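Galactofuranose-binding protein YtfQ (Escherichia coli, PDB 2VK2) binds alpha- and beta-galactofuranose in the periplasm as the solute-binding component of the YtfQRT-YjfF ABC transporter. Local coordinates at residues 114-119 with 243-248; 144-149 with 194-199. All coordinates share one frame; numbering follows the deposited sequence.

Interaction 1. Residues 114-119 with 243-248; sequences KLIGDW and ASVELT. With GZL (beta-D-galactofuranose), chain B.
Apolar helix-on-sheet packing joins Leu115, Ile116 and Trp119 of helix 109-124 to Ala243 and Val245 of strand 243-246, in the periplasmic-binding-protein lobe built on the mixed sheet. The segments run roughly antiparallel, their N-to-C directions 154° apart and their axes 8.6 Å from each other. Ala243 and Val245 both point toward the helix, while Ser244 between them points away and hydrogen-bonds to Asp200. Val245 sends CG2 between two helix residues: it lies 3.8 Å from Leu115 CB and as close to Ile116 CD1. Its other methyl, CG1, meets Leu115 CD1 at 4.0 Å, the two side chains crossing at about a right angle. Ile116 brings CD1 in over the strand backbone, 4.0 Å from Ala243 O. With CG anti to the backbone N (chi1 166°), Trp119 turns an indole face to Ala243 CB, which sits over the six-membered ring as a CH-pi contact, 3.7 Å from Trp119 CD2; the indole also packs on Leu279 of strand 278-280. An alanine in place of Trp119 would probably leave the Ala243 methyl facing a gap and deprive Leu279 of packing. Two residues past Val245 the chain reaches the sugar site, where Leu247 CD2 touches galactofuranose C6 at 3.4 Å.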
# COMPACT_ATOMS: atom_id res chain seq x y z
N LYS A 114 6.98 8.56 -7.16
CA LYS A 114 7.69 9.20 -8.27
C LYS A 114 7.00 8.95 -9.60
O LYS A 114 6.91 9.85 -10.44
CB LYS A 114 9.12 8.68 -8.33
CG LYS A 114 9.98 9.28 -9.43
CD LYS A 114 11.36 8.66 -9.40
CE LYS A 114 12.29 9.32 -10.40
NZ LYS A 114 11.83 9.13 -11.79
N LEU A 115 6.52 7.73 -9.81
CA LEU A 115 5.83 7.40 -11.06
C LEU A 115 4.59 8.27 -11.27
O LEU A 115 4.35 8.75 -12.38
CB LEU A 115 5.45 5.92 -11.10
CG LEU A 115 6.61 4.94 -11.27
CD1 LEU A 115 6.14 3.51 -11.06
CD2 LEU A 115 7.28 5.10 -12.63
N ILE A 116 3.82 8.49 -10.21
CA ILE A 116 2.64 9.36 -10.28
C ILE A 116 3.05 10.82 -10.47
O ILE A 116 2.45 11.54 -11.28
CB ILE A 116 1.74 9.21 -9.03
CG1 ILE A 116 1.13 7.81 -8.96
CG2 ILE A 116 0.64 10.28 -9.03
CD1 ILE A 116 0.18 7.47 -10.11
N GLY A 117 4.07 11.26 -9.74
CA GLY A 117 4.57 12.63 -9.86
C GLY A 117 5.09 12.95 -11.25
O GLY A 117 4.77 13.99 -11.82
N ASP A 118 5.90 12.05 -11.80
CA ASP A 118 6.45 12.20 -13.15
C ASP A 118 5.31 12.27 -14.17
O ASP A 118 5.34 13.10 -15.09
CB ASP A 118 7.37 11.04 -13.52
CG ASP A 118 8.70 11.06 -12.77
OD1 ASP A 118 9.03 12.08 -12.13
OD2 ASP A 118 9.42 10.05 -12.84
N TRP A 119 4.32 11.40 -14.01
CA TRP A 119 3.15 11.41 -14.89
C TRP A 119 2.45 12.77 -14.84
O TRP A 119 2.12 13.33 -15.88
CB TRP A 119 2.17 10.29 -14.52
CG TRP A 119 0.85 10.50 -15.16
CD1 TRP A 119 0.50 10.19 -16.44
CD2 TRP A 119 -0.30 11.12 -14.58
NE1 TRP A 119 -0.79 10.57 -16.69
CE2 TRP A 119 -1.31 11.14 -15.56
CE3 TRP A 119 -0.57 11.66 -13.32
CZ2 TRP A 119 -2.57 11.68 -15.32
CZ3 TRP A 119 -1.83 12.19 -13.08
CH2 TRP A 119 -2.81 12.19 -14.07
N ALA A 243 -4.60 7.84 -13.47
CA ALA A 243 -3.32 7.15 -13.35
C ALA A 243 -3.26 6.31 -12.08
O ALA A 243 -3.66 6.77 -11.01
CB ALA A 243 -2.18 8.17 -13.36
N SER A 244 -2.76 5.09 -12.21
CA SER A 244 -2.53 4.24 -11.04
C SER A 244 -1.30 3.36 -11.23
O SER A 244 -1.05 2.84 -12.31
CB SER A 244 -3.74 3.36 -10.76
OG SER A 244 -3.52 2.53 -9.63
N VAL A 245 -0.55 3.17 -10.14
CA VAL A 245 0.61 2.30 -10.14
C VAL A 245 0.22 0.95 -9.55
O VAL A 245 -0.30 0.87 -8.44
CB VAL A 245 1.76 2.91 -9.32
CG1 VAL A 245 2.93 1.95 -9.24
CG2 VAL A 245 2.20 4.23 -9.94
N GLU A 246 0.48 -0.12 -10.30
CA GLU A 246 0.17 -1.47 -9.84
C GLU A 246 1.09 -1.91 -8.71
O GLU A 246 2.30 -1.70 -8.76
CB GLU A 246 0.31 -2.46 -11.00
CG GLU A 246 -0.05 -3.89 -10.64
CD GLU A 246 0.37 -4.88 -11.70
OE1 GLU A 246 -0.49 -5.30 -12.49
OE2 GLU A 246 1.57 -5.23 -11.74
N LEU A 247 0.49 -2.53 -7.70
CA LEU A 247 1.21 -3.17 -6.60
C LEU A 247 0.73 -4.61 -6.51
O LEU A 247 -0.45 -4.86 -6.33
CB LEU A 247 0.89 -2.46 -5.29
CG LEU A 247 1.47 -3.07 -4.01
CD1 LEU A 247 2.98 -2.96 -3.99
CD2 LEU A 247 0.86 -2.41 -2.79
N THR A 248 1.65 -5.57 -6.65
CA THR A 248 1.24 -6.97 -6.58
C THR A 248 0.65 -7.30 -5.21
O THR A 248 1.22 -6.93 -4.18
CB THR A 248 2.39 -7.95 -6.88
OG1 THR A 248 1.88 -9.29 -6.84
CG2 THR A 248 3.53 -7.81 -5.89
C6 GZL B . 1.14 -1.35 0.45
C5 GZL B . 0.50 -1.02 1.59
C4 GZL B . -0.81 -0.25 1.63
C3 GZL B . -1.67 -0.09 0.41
C2 GZL B . -2.94 -0.34 0.70
O6 GZL B . 2.30 -2.01 0.47
O5 GZL B . 1.07 -1.29 2.76
O4 GZL B . -1.71 -0.84 2.58
O3 GZL B . -1.20 0.32 -0.76
C1 GZL B . -3.06 -0.80 2.11
O2 GZL B . -4.01 -0.24 -0.08
O1 GZL B . -3.83 0.10 2.90

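Interaction 2. Residues 144-149 with 194-199; sequences IDRKKG and MVYAHN. With GZL (beta-D-galactofuranose), chain B.
Arg146 of helix 141-153 packs on Tyr196 and His198 at the C-terminal end of strand 194-197, a helix-to-strand contact at the sugar-binding edge of the mixed-sheet lobe of this periplasmic-binding-protein fold. The Tyr196 hydroxyl OH donates a hydrogen bond to the backbone Arg146 O over 2.8 Å, approaching from above the carbonyl plane, while that oxygen lies at the edge of the tyrosine ring. Packing is centred on His198. Arg146 CB stands over the middle of the imidazole in a CH-pi contact, 7° off the ring normal, and Lys147 CB comes within 3.8 Å of His198 CE1. The polar ends of Lys147 and His198 both go to Glu133 on the neighbouring strand 129-135. The sugar bonds form the third group. Extended from CG to NE, the Arg146 chain carries its guanidinium past His198 to galactofuranose, and a salt bridge from NE to Glu112 likely steadies the group. Arg146 NH1 donates to sugar O3 at 2.9 Å, with a weak second bond from NH2 to the same oxygen. Asn199 caps helix 200-212 through OD1; its ND2 bonds to Phe170 O, helping fix the amide, and gives sugar O2 a nearly straight bond of 3.0 Å, the N-H...O angle 174°.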
# COMPACT_ATOMS: atom_id res chain seq x y z
N ILE A 144 4.88 7.49 4.26
CA ILE A 144 6.06 8.35 4.31
C ILE A 144 6.78 8.34 2.96
O ILE A 144 7.14 9.39 2.42
CB ILE A 144 7.02 7.90 5.43
CG1 ILE A 144 6.38 8.14 6.80
CG2 ILE A 144 8.35 8.63 5.34
CD1 ILE A 144 7.04 7.37 7.94
N ASP A 145 6.97 7.14 2.40
CA ASP A 145 7.73 6.98 1.16
C ASP A 145 6.97 7.48 -0.07
O ASP A 145 7.55 8.10 -0.95
CB ASP A 145 8.15 5.52 0.97
CG ASP A 145 9.23 5.09 1.96
OD1 ASP A 145 9.79 5.94 2.67
OD2 ASP A 145 9.51 3.87 1.99
N ARG A 146 5.67 7.20 -0.13
CA ARG A 146 4.85 7.68 -1.25
C ARG A 146 4.73 9.20 -1.25
O ARG A 146 4.69 9.82 -2.31
CB ARG A 146 3.47 7.02 -1.25
CG ARG A 146 3.53 5.59 -1.71
CD ARG A 146 2.26 4.84 -1.45
NE ARG A 146 2.40 3.46 -1.88
CZ ARG A 146 1.54 2.49 -1.58
NH1 ARG A 146 0.47 2.75 -0.84
NH2 ARG A 146 1.76 1.26 -2.01
N LYS A 147 4.67 9.80 -0.06
CA LYS A 147 4.70 11.25 0.05
C LYS A 147 6.02 11.80 -0.50
O LYS A 147 6.02 12.73 -1.31
CB LYS A 147 4.50 11.69 1.50
CG LYS A 147 4.54 13.19 1.70
CD LYS A 147 3.93 13.60 3.03
CE LYS A 147 3.87 15.12 3.17
NZ LYS A 147 3.18 15.77 2.03
N LYS A 148 7.13 11.21 -0.08
CA LYS A 148 8.46 11.66 -0.51
C LYS A 148 8.66 11.52 -2.02
O LYS A 148 9.16 12.43 -2.67
CB LYS A 148 9.57 10.89 0.23
CG LYS A 148 10.99 11.31 -0.19
CD LYS A 148 12.06 10.43 0.44
CE LYS A 148 13.44 10.74 -0.13
NZ LYS A 148 14.43 9.66 0.19
N GLY A 149 8.28 10.37 -2.57
CA GLY A 149 8.48 10.11 -4.00
C GLY A 149 7.76 11.11 -4.89
O GLY A 149 8.33 11.63 -5.85
N MET A 194 -5.81 18.38 -9.09
CA MET A 194 -5.52 16.96 -9.01
C MET A 194 -5.54 16.47 -7.57
O MET A 194 -5.12 17.19 -6.66
CB MET A 194 -4.15 16.70 -9.65
CG MET A 194 -3.70 15.25 -9.68
SD MET A 194 -2.50 14.88 -8.38
CE MET A 194 -2.02 13.22 -8.86
N VAL A 195 -6.03 15.26 -7.37
CA VAL A 195 -5.91 14.57 -6.09
C VAL A 195 -4.91 13.43 -6.23
O VAL A 195 -5.02 12.61 -7.14
CB VAL A 195 -7.27 14.06 -5.54
CG1 VAL A 195 -8.02 13.20 -6.56
CG2 VAL A 195 -7.07 13.28 -4.23
N TYR A 196 -3.93 13.43 -5.34
CA TYR A 196 -2.93 12.37 -5.23
C TYR A 196 -3.28 11.58 -3.99
O TYR A 196 -3.24 12.11 -2.88
CB TYR A 196 -1.52 12.96 -5.10
CG TYR A 196 -0.45 11.94 -4.76
CD1 TYR A 196 -0.35 10.74 -5.45
CD2 TYR A 196 0.47 12.19 -3.74
CE1 TYR A 196 0.62 9.81 -5.14
CE2 TYR A 196 1.45 11.26 -3.42
CZ TYR A 196 1.52 10.07 -4.13
OH TYR A 196 2.48 9.13 -3.84
N ALA A 197 -3.64 10.31 -4.16
CA ALA A 197 -3.97 9.46 -3.03
C ALA A 197 -2.95 8.34 -2.92
O ALA A 197 -2.59 7.71 -3.92
CB ALA A 197 -5.37 8.89 -3.18
N HIS A 198 -2.49 8.09 -1.70
CA HIS A 198 -1.48 7.05 -1.48
C HIS A 198 -1.99 5.64 -1.76
O HIS A 198 -1.19 4.73 -1.94
CB HIS A 198 -0.92 7.14 -0.06
CG HIS A 198 -0.10 8.36 0.18
ND1 HIS A 198 0.60 8.55 1.35
CD2 HIS A 198 0.15 9.44 -0.59
CE1 HIS A 198 1.23 9.71 1.30
NE2 HIS A 198 0.98 10.27 0.12
N ASN A 199 -3.31 5.46 -1.80
CA ASN A 199 -3.87 4.25 -2.40
C ASN A 199 -5.10 4.54 -3.25
O ASN A 199 -5.72 5.60 -3.12
CB ASN A 199 -4.11 3.12 -1.37
CG ASN A 199 -5.36 3.31 -0.52
OD1 ASN A 199 -5.95 4.38 -0.45
ND2 ASN A 199 -5.74 2.25 0.18
C6 GZL B . 1.14 -1.35 0.45
C5 GZL B . 0.50 -1.02 1.59
C4 GZL B . -0.81 -0.25 1.63
C3 GZL B . -1.67 -0.09 0.41
C2 GZL B . -2.94 -0.34 0.70
O6 GZL B . 2.30 -2.01 0.47
O5 GZL B . 1.07 -1.29 2.76
O4 GZL B . -1.71 -0.84 2.58
O3 GZL B . -1.20 0.32 -0.76
C1 GZL B . -3.06 -0.80 2.11
O2 GZL B . -4.01 -0.24 -0.08
O1 GZL B . -3.83 0.10 2.90

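The chain first builds most of the parallel-sheet lobe, then enters the mixed-sheet lobe with helix 109-124, whose segment 114-119 meets its partner only at strand 243-246. Inside that long loop, helix 141-153 meets strand 194-197, so interaction 2 closes a shorter loop nested wholly within the one closed by interaction 1. Both contacts set a helix against the same mixed sheet, and their centres lie about 9 Å apart. Helix 109-124 touches both partners of interaction 2: Ile116 CG2 lies 3.7 Å from Tyr196 CD1 on strand 194-197, and Lys114 CB meets Gly149 O on helix 141-153. Toward the sugar, Leu247 CD2 lies 3.9 Å from Arg146 NH2, so the two contacts adjoin at the galactofuranose that both touch.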